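Local coordinates for penicillin-binding protein PbpB (Mycobacterium tuberculosis, PDB 6KGU), which builds cross-linked peptidoglycan for the mycobacterial cell wall from lipid intermediates and is a target of beta-lactam antibiotics such as aztreonam, at residues 278-283 with 439-444; 318-323 with 330-335. One frame throughout, in Å; residues are numbered along the deposited sequence.

Contact 1 (278-283 with 439-444)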
ATOM      1  N   ALA A 278       8.588 -17.163  -4.003  1.00 26.59           N
ATOM      2  CA  ALA A 278       9.614 -17.805  -4.814  1.00 27.39           C
ATOM      3  C   ALA A 278       9.838 -19.247  -4.378  1.00 33.27           C
ATOM      4  O   ALA A 278       9.867 -20.159  -5.215  1.00 32.54           O
ATOM      5  CB  ALA A 278      10.910 -17.000  -4.745  1.00 24.96           C
ATOM      6  N   VAL A 279       9.982 -19.479  -3.070  1.00 29.79           N
ATOM      7  CA  VAL A 279      10.303 -20.827  -2.615  1.00 25.79           C
ATOM      8  C   VAL A 279       9.150 -21.789  -2.913  1.00 30.07           C
ATOM      9  O   VAL A 279       9.382 -22.962  -3.225  1.00 35.99           O
ATOM     10  CB  VAL A 279      10.704 -20.795  -1.117  1.00 35.83           C
ATOM     11  CG1 VAL A 279       9.527 -21.065  -0.200  1.00 28.98           C
ATOM     12  CG2 VAL A 279      11.834 -21.773  -0.825  1.00 33.56           C
ATOM     13  N   ILE A 280       7.898 -21.323  -2.862  1.00 31.99           N
ATOM     14  CA  ILE A 280       6.778 -22.198  -3.208  1.00 26.12           C
ATOM     15  C   ILE A 280       6.687 -22.387  -4.721  1.00 32.07           C
ATOM     16  O   ILE A 280       6.507 -23.510  -5.211  1.00 27.24           O
ATOM     17  CB  ILE A 280       5.452 -21.643  -2.638  1.00 32.70           C
ATOM     18  CG1 ILE A 280       5.483 -21.602  -1.108  1.00 30.24           C
ATOM     19  CG2 ILE A 280       4.252 -22.443  -3.173  1.00 28.96           C
ATOM     20  CD1 ILE A 280       5.584 -22.976  -0.444  1.00 31.19           C
ATOM     21  N   GLU A 281       6.818 -21.288  -5.483  1.00 28.92           N
ATOM     22  CA  GLU A 281       6.622 -21.348  -6.935  1.00 29.30           C
ATOM     23  C   GLU A 281       7.628 -22.274  -7.607  1.00 34.66           C
ATOM     24  O   GLU A 281       7.297 -22.977  -8.570  1.00 29.27           O
ATOM     25  CB  GLU A 281       6.721 -19.951  -7.556  1.00 23.80           C
ATOM     26  CG  GLU A 281       6.719 -19.928  -9.088  1.00 29.81           C
ATOM     27  CD  GLU A 281       5.338 -20.107  -9.716  1.00 34.55           C
ATOM     28  OE1 GLU A 281       4.331 -20.195  -8.984  1.00 32.89           O
ATOM     29  OE2 GLU A 281       5.263 -20.146 -10.965  1.00 39.93           O
ATOM     30  N   HIS A 282       8.860 -22.284  -7.131  1.00 28.22           N
ATOM     31  CA  HIS A 282       9.850 -23.179  -7.705  1.00 34.98           C
ATOM     32  C   HIS A 282       9.884 -24.544  -7.020  1.00 28.78           C
ATOM     33  O   HIS A 282      10.791 -25.334  -7.287  1.00 32.09           O
ATOM     34  CB  HIS A 282      11.218 -22.512  -7.668  1.00 29.58           C
ATOM     35  CG  HIS A 282      11.258 -21.225  -8.425  1.00 31.47           C
ATOM     36  ND1 HIS A 282      11.028 -21.161  -9.782  1.00 28.03           N
ATOM     37  CD2 HIS A 282      11.470 -19.949  -8.018  1.00 33.43           C
ATOM     38  CE1 HIS A 282      11.113 -19.904 -10.184  1.00 35.97           C
ATOM     39  NE2 HIS A 282      11.366 -19.147  -9.131  1.00 34.89           N
ATOM     40  N   GLY A 283       8.900 -24.853  -6.179  1.00 31.43           N
ATOM     41  CA  GLY A 283       8.822 -26.193  -5.620  1.00 31.25           C
ATOM     42  C   GLY A 283       9.973 -26.537  -4.700  1.00 35.35           C
ATOM     43  O   GLY A 283      10.381 -27.695  -4.636  1.00 29.97           O
ATOM     44  N   ALA A 439      -0.069 -18.804  -5.445  1.00 27.97           N
ATOM     45  CA  ALA A 439      -0.736 -17.684  -4.790  1.00 29.85           C
ATOM     46  C   ALA A 439      -1.692 -18.154  -3.697  1.00 33.86           C
ATOM     47  O   ALA A 439      -1.710 -17.593  -2.597  1.00 28.66           O
ATOM     48  CB  ALA A 439      -1.484 -16.854  -5.829  1.00 27.01           C
ATOM     49  N   GLN A 440      -2.502 -19.177  -3.983  1.00 30.23           N
ATOM     50  CA  GLN A 440      -3.437 -19.686  -2.982  1.00 33.87           C
ATOM     51  C   GLN A 440      -2.701 -20.257  -1.778  1.00 35.42           C
ATOM     52  O   GLN A 440      -3.136 -20.086  -0.633  1.00 29.61           O
ATOM     53  CB  GLN A 440      -4.352 -20.744  -3.613  1.00 31.83           C
ATOM     54  CG  GLN A 440      -5.383 -20.135  -4.570  1.00 37.15           C
ATOM     55  CD  GLN A 440      -5.818 -21.093  -5.659  1.00 42.54           C
ATOM     56  OE1 GLN A 440      -5.645 -22.300  -5.537  1.00 44.90           O
ATOM     57  NE2 GLN A 440      -6.377 -20.557  -6.732  1.00 35.35           N
ATOM     58  N   THR A 441      -1.574 -20.927  -2.023  1.00 31.64           N
ATOM     59  CA  THR A 441      -0.782 -21.492  -0.940  1.00 32.17           C
ATOM     60  C   THR A 441      -0.148 -20.401  -0.078  1.00 32.23           C
ATOM     61  O   THR A 441      -0.129 -20.508   1.156  1.00 30.02           O
ATOM     62  CB  THR A 441       0.277 -22.426  -1.534  1.00 36.35           C
ATOM     63  OG1 THR A 441      -0.376 -23.581  -2.072  1.00 35.46           O
ATOM     64  CG2 THR A 441       1.295 -22.866  -0.492  1.00 30.84           C
ATOM     65  N   VAL A 442       0.354 -19.334  -0.698  1.00 27.23           N
ATOM     66  CA  VAL A 442       0.972 -18.264   0.080  1.00 27.76           C
ATOM     67  C   VAL A 442      -0.077 -17.533   0.926  1.00 26.75           C
ATOM     68  O   VAL A 442       0.164 -17.220   2.096  1.00 32.67           O
ATOM     69  CB  VAL A 442       1.731 -17.299  -0.852  1.00 32.29           C
ATOM     70  CG1 VAL A 442       2.159 -16.043  -0.094  1.00 26.42           C
ATOM     71  CG2 VAL A 442       2.957 -18.005  -1.492  1.00 30.75           C
ATOM     72  N   ARG A 443      -1.252 -17.262   0.352  1.00 25.19           N
ATOM     73  CA  ARG A 443      -2.363 -16.667   1.106  1.00 29.03           C
ATOM     74  C   ARG A 443      -2.708 -17.491   2.337  1.00 32.67           C
ATOM     75  O   ARG A 443      -2.916 -16.942   3.427  1.00 30.42           O
ATOM     76  CB  ARG A 443      -3.623 -16.544   0.230  1.00 32.47           C
ATOM     77  CG  ARG A 443      -3.552 -15.545  -0.893  1.00 35.92           C
ATOM     78  CD  ARG A 443      -4.950 -15.105  -1.352  1.00 35.47           C
ATOM     79  NE  ARG A 443      -5.837 -16.188  -1.779  1.00 34.15           N
ATOM     80  CZ  ARG A 443      -5.986 -16.588  -3.043  1.00 35.65           C
ATOM     81  NH1 ARG A 443      -5.266 -16.042  -4.009  1.00 33.56           N
ATOM     82  NH2 ARG A 443      -6.841 -17.551  -3.341  1.00 34.93           N
ATOM     83  N   GLN A 444      -2.812 -18.815   2.173  1.00 29.85           N
ATOM     84  CA  GLN A 444      -3.131 -19.663   3.318  1.00 31.25           C
ATOM     85  C   GLN A 444      -2.028 -19.606   4.365  1.00 32.08           C
ATOM     86  O   GLN A 444      -2.310 -19.496   5.564  1.00 32.08           O
ATOM     87  CB  GLN A 444      -3.371 -21.106   2.858  1.00 33.53           C
ATOM     88  CG  GLN A 444      -4.714 -21.300   2.159  1.00 37.48           C
ATOM     89  CD  GLN A 444      -5.905 -20.982   3.069  1.00 36.15           C
ATOM     90  OE1 GLN A 444      -5.920 -21.335   4.247  1.00 41.29           O
ATOM     91  NE2 GLN A 444      -6.888 -20.304   2.522  1.00 34.18           N
TER
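Ile280 makes the contact from its side, pushing two branches at the helix opposite. Its CG2 methyl comes within 4.0 Å of the CG2 methyl of Thr441, the two side chains passing at a slant. Its CG1 methylene lies 4.4 Å from Val442 CG2, a looser touch. With CG1 turned beside its own backbone N (chi1 -63°), Ile280 sends CG2 and CG1 to different neighbours. The backbones stand 7.7 Å apart between the CA atoms of Ile280 and Val442, and Ile280 also rests on Thr438 and Met445, so it lies against more than one turn of helix 436-445.

The contact joins the end of helix 272-281, the helix that follows Ser269, probably the acylated serine, to helix 436-445 within the transpeptidase domain. A Schellman motif ends the first helix just past Ile280: Gly283, at positive phi (66°), gives its N to Ile280 O at 2.9 Å, while Leu284 N reaches back to Val279 O.

Polar groups sit around this apolar patch. Thr441 turns CG2 toward Ile280 and bonds through OG1 to Gln437 O, one turn back in its own helix. Glu281 OE1 is hydrogen-bonded to Ser435 N, just before helix 436-445, and to Thr438 OG1 in its first turn, linking the two helices beside the methyl contact.

Contact 2 (318-323 with 330-335)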
ATOM      1  N   THR A 318       5.631 -22.430   7.105  1.00 31.44           N
ATOM      2  CA  THR A 318       4.562 -21.537   7.560  1.00 30.10           C
ATOM      3  C   THR A 318       4.999 -20.713   8.767  1.00 29.25           C
ATOM      4  O   THR A 318       4.859 -19.483   8.778  1.00 30.37           O
ATOM      5  CB  THR A 318       3.312 -22.367   7.866  1.00 28.26           C
ATOM      6  OG1 THR A 318       2.782 -22.861   6.629  1.00 34.28           O
ATOM      7  CG2 THR A 318       2.234 -21.539   8.578  1.00 27.34           C
ATOM      8  N   GLY A 319       5.591 -21.367   9.769  1.00 26.03           N
ATOM      9  CA  GLY A 319       6.034 -20.654  10.952  1.00 25.62           C
ATOM     10  C   GLY A 319       7.148 -19.656  10.702  1.00 28.99           C
ATOM     11  O   GLY A 319       7.257 -18.658  11.416  1.00 30.68           O
ATOM     12  N   VAL A 320       8.006 -19.918   9.717  1.00 25.36           N
ATOM     13  CA  VAL A 320       9.078 -18.975   9.406  1.00 28.95           C
ATOM     14  C   VAL A 320       8.492 -17.619   9.043  1.00 27.63           C
ATOM     15  O   VAL A 320       8.944 -16.574   9.525  1.00 30.55           O
ATOM     16  CB  VAL A 320       9.969 -19.521   8.277  1.00 26.18           C
ATOM     17  CG1 VAL A 320      10.751 -18.370   7.615  1.00 25.72           C
ATOM     18  CG2 VAL A 320      10.914 -20.580   8.821  1.00 27.64           C
ATOM     19  N   PHE A 321       7.471 -17.617   8.198  1.00 25.61           N
ATOM     20  CA  PHE A 321       6.810 -16.368   7.852  1.00 32.29           C
ATOM     21  C   PHE A 321       5.806 -15.925   8.915  1.00 30.05           C
ATOM     22  O   PHE A 321       5.678 -14.722   9.164  1.00 28.19           O
ATOM     23  CB  PHE A 321       6.186 -16.526   6.467  1.00 28.69           C
ATOM     24  CG  PHE A 321       7.216 -16.864   5.420  1.00 34.04           C
ATOM     25  CD1 PHE A 321       8.172 -15.918   5.056  1.00 25.42           C
ATOM     26  CD2 PHE A 321       7.282 -18.132   4.855  1.00 27.41           C
ATOM     27  CE1 PHE A 321       9.167 -16.214   4.104  1.00 25.14           C
ATOM     28  CE2 PHE A 321       8.263 -18.437   3.903  1.00 28.16           C
ATOM     29  CZ  PHE A 321       9.205 -17.464   3.531  1.00 26.73           C
ATOM     30  N   GLY A 322       5.158 -16.869   9.604  1.00 25.26           N
ATOM     31  CA  GLY A 322       4.216 -16.497  10.649  1.00 25.30           C
ATOM     32  C   GLY A 322       4.891 -15.848  11.848  1.00 33.97           C
ATOM     33  O   GLY A 322       4.348 -14.912  12.441  1.00 30.56           O
ATOM     34  N   LYS A 323       6.088 -16.328  12.218  1.00 28.85           N
ATOM     35  CA  LYS A 323       6.861 -15.756  13.322  1.00 29.33           C
ATOM     36  C   LYS A 323       7.885 -14.732  12.854  1.00 31.61           C
ATOM     37  O   LYS A 323       8.456 -14.025  13.693  1.00 27.01           O
ATOM     38  CB  LYS A 323       7.582 -16.857  14.116  1.00 28.22           C
ATOM     39  CG  LYS A 323       6.615 -17.762  14.902  1.00 33.10           C
ATOM     40  CD  LYS A 323       7.296 -18.567  15.995  1.00 48.16           C
ATOM     41  CE  LYS A 323       6.318 -19.559  16.648  1.00 46.71           C
ATOM     42  NZ  LYS A 323       5.190 -18.873  17.366  1.00 40.37           N
ATOM     43  N   LEU A 330      16.227 -16.524   5.174  1.00 26.89           N
ATOM     44  CA  LEU A 330      17.447 -16.571   4.371  1.00 32.87           C
ATOM     45  C   LEU A 330      17.842 -18.001   4.031  1.00 26.48           C
ATOM     46  O   LEU A 330      18.356 -18.255   2.939  1.00 31.01           O
ATOM     47  CB  LEU A 330      18.584 -15.849   5.090  1.00 27.63           C
ATOM     48  CG  LEU A 330      18.393 -14.330   5.128  1.00 31.88           C
ATOM     49  CD1 LEU A 330      19.467 -13.678   5.981  1.00 37.76           C
ATOM     50  CD2 LEU A 330      18.405 -13.760   3.731  1.00 28.19           C
ATOM     51  N   MET A 331      17.619 -18.949   4.946  1.00 27.83           N
ATOM     52  CA  MET A 331      17.879 -20.347   4.626  0.50 28.72           C
ATOM     53  C   MET A 331      17.035 -20.802   3.444  1.00 29.25           C
ATOM     54  O   MET A 331      17.542 -21.429   2.508  1.00 28.87           O
ATOM     55  CB  MET A 331      17.616 -21.219   5.850  0.50 28.80           C
ATOM     56  CG  MET A 331      18.597 -20.940   6.967  0.50 29.01           C
ATOM     57  SD  MET A 331      18.396 -22.044   8.344  0.50 35.79           S
ATOM     58  CE  MET A 331      18.451 -23.617   7.508  0.50 34.59           C
ATOM     59  N   LEU A 332      15.738 -20.472   3.463  1.00 24.59           N
ATOM     60  CA  LEU A 332      14.856 -20.792   2.342  1.00 28.23           C
ATOM     61  C   LEU A 332      15.234 -20.012   1.097  1.00 24.31           C
ATOM     62  O   LEU A 332      15.156 -20.537  -0.017  1.00 29.27           O
ATOM     63  CB  LEU A 332      13.392 -20.488   2.699  1.00 30.86           C
ATOM     64  CG  LEU A 332      12.714 -21.346   3.765  1.00 30.81           C
ATOM     65  CD1 LEU A 332      11.382 -20.699   4.201  1.00 23.71           C
ATOM     66  CD2 LEU A 332      12.513 -22.792   3.248  1.00 27.09           C
ATOM     67  N   SER A 333      15.600 -18.737   1.258  1.00 25.27           N
ATOM     68  CA  SER A 333      16.055 -17.956   0.110  1.00 29.21           C
ATOM     69  C   SER A 333      17.308 -18.572  -0.523  1.00 32.62           C
ATOM     70  O   SER A 333      17.499 -18.473  -1.742  1.00 34.19           O
ATOM     71  CB  SER A 333      16.324 -16.499   0.527  1.00 25.66           C
ATOM     72  OG  SER A 333      15.134 -15.869   0.982  1.00 32.76           O
ATOM     73  N   GLN A 334      18.168 -19.206   0.283  1.00 30.63           N
ATOM     74  CA  GLN A 334      19.351 -19.872  -0.267  1.00 35.22           C
ATOM     75  C   GLN A 334      18.964 -20.967  -1.250  1.00 39.31           C
ATOM     76  O   GLN A 334      19.704 -21.228  -2.205  1.00 33.86           O
ATOM     77  CB  GLN A 334      20.221 -20.474   0.843  1.00 31.01           C
ATOM     78  CG  GLN A 334      21.013 -19.487   1.680  1.00 30.96           C
ATOM     79  CD  GLN A 334      21.762 -20.181   2.811  1.00 36.10           C
ATOM     80  OE1 GLN A 334      21.932 -21.397   2.788  1.00 38.77           O
ATOM     81  NE2 GLN A 334      22.198 -19.413   3.815  1.00 35.84           N
ATOM     82  N   ARG A 335      17.812 -21.624  -1.033  1.00 30.45           N
ATOM     83  CA  ARG A 335      17.351 -22.617  -1.998  1.00 32.43           C
ATOM     84  C   ARG A 335      16.966 -21.952  -3.311  1.00 37.43           C
ATOM     85  O   ARG A 335      17.206 -22.507  -4.390  1.00 33.65           O
ATOM     86  CB  ARG A 335      16.165 -23.402  -1.436  1.00 28.59           C
ATOM     87  CG  ARG A 335      16.344 -23.897  -0.004  1.00 32.65           C
ATOM     88  CD  ARG A 335      15.113 -24.696   0.444  1.00 26.71           C
ATOM     89  NE  ARG A 335      15.309 -25.327   1.752  1.00 29.46           N
ATOM     90  CZ  ARG A 335      14.433 -26.147   2.326  1.00 36.60           C
ATOM     91  NH1 ARG A 335      13.303 -26.436   1.697  1.00 35.38           N
ATOM     92  NH2 ARG A 335      14.689 -26.686   3.520  1.00 31.11           N
TER
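Leu332 CD1 meets two side chains of the helix opposite. It faces Val320 CG1 tip to tip, methyl against methyl at 4.2 Å, and it comes to the Phe321 ring at a slant, 3.9 Å from CE2 and 4.0 Å from CZ. CG of Leu332 lies beside its backbone N (chi1 -68°) and CD1 is anti to CA (chi2 167°), which carries this methyl across the gap between helices whose CA atoms at Val320 and Leu332 are 9.3 Å apart.

Val320 CG1 has a second role, for it also lies over the centre of the Phe321 ring, 4.2 Å above its plane. The first bond of the Phe321 side chain runs past the other helix, and the end of its ring comes nearer to it, so valine, ring and leucine pack as a buried apolar cluster. The other methyl of Leu332, CD2, sits on a face of the Arg335 guanidinium, 3.9 Å above its centre, while Arg335 forms a salt bridge with Glu289 and a hydrogen bond to Leu284 O.

Helices 317-323 and 326-336 are close in sequence; their short connection begins at Ser324, probably the serine of the SxN motif of penicillin-binding proteins. Phe321 reaches on to Lys272, probably the lysine of the SxxK motif, and to Ala276 of helix 272-281, and Leu332 touches Val279 there; beyond, helix 326-336 sets Leu330 and Gln334 against strand 296-299.

How the contacts relate
Helix 272-281 forms one side of contact 1 and packs against contact 2: Ile280 faces helix 436-445, while Val279, the residue before it, packs on helix 326-336, its CG2 lying 3.6 Å from Leu332 O. The centres of the two contacts are 12 Å apart, and the segments of contact 2 fall in the sequence between those of contact 1. Contact 2 is near the active site. The Phe321 side chain lies about 8 Å from that of Ser269, the probable acyl-ester residue, and about 9 Å from the bound aztreonam-derived ligand. Contact 1 lies at the far, C-terminal end of helix 272-281, away from the annotated sites, whereas Phe321 touches Lys272 at its start.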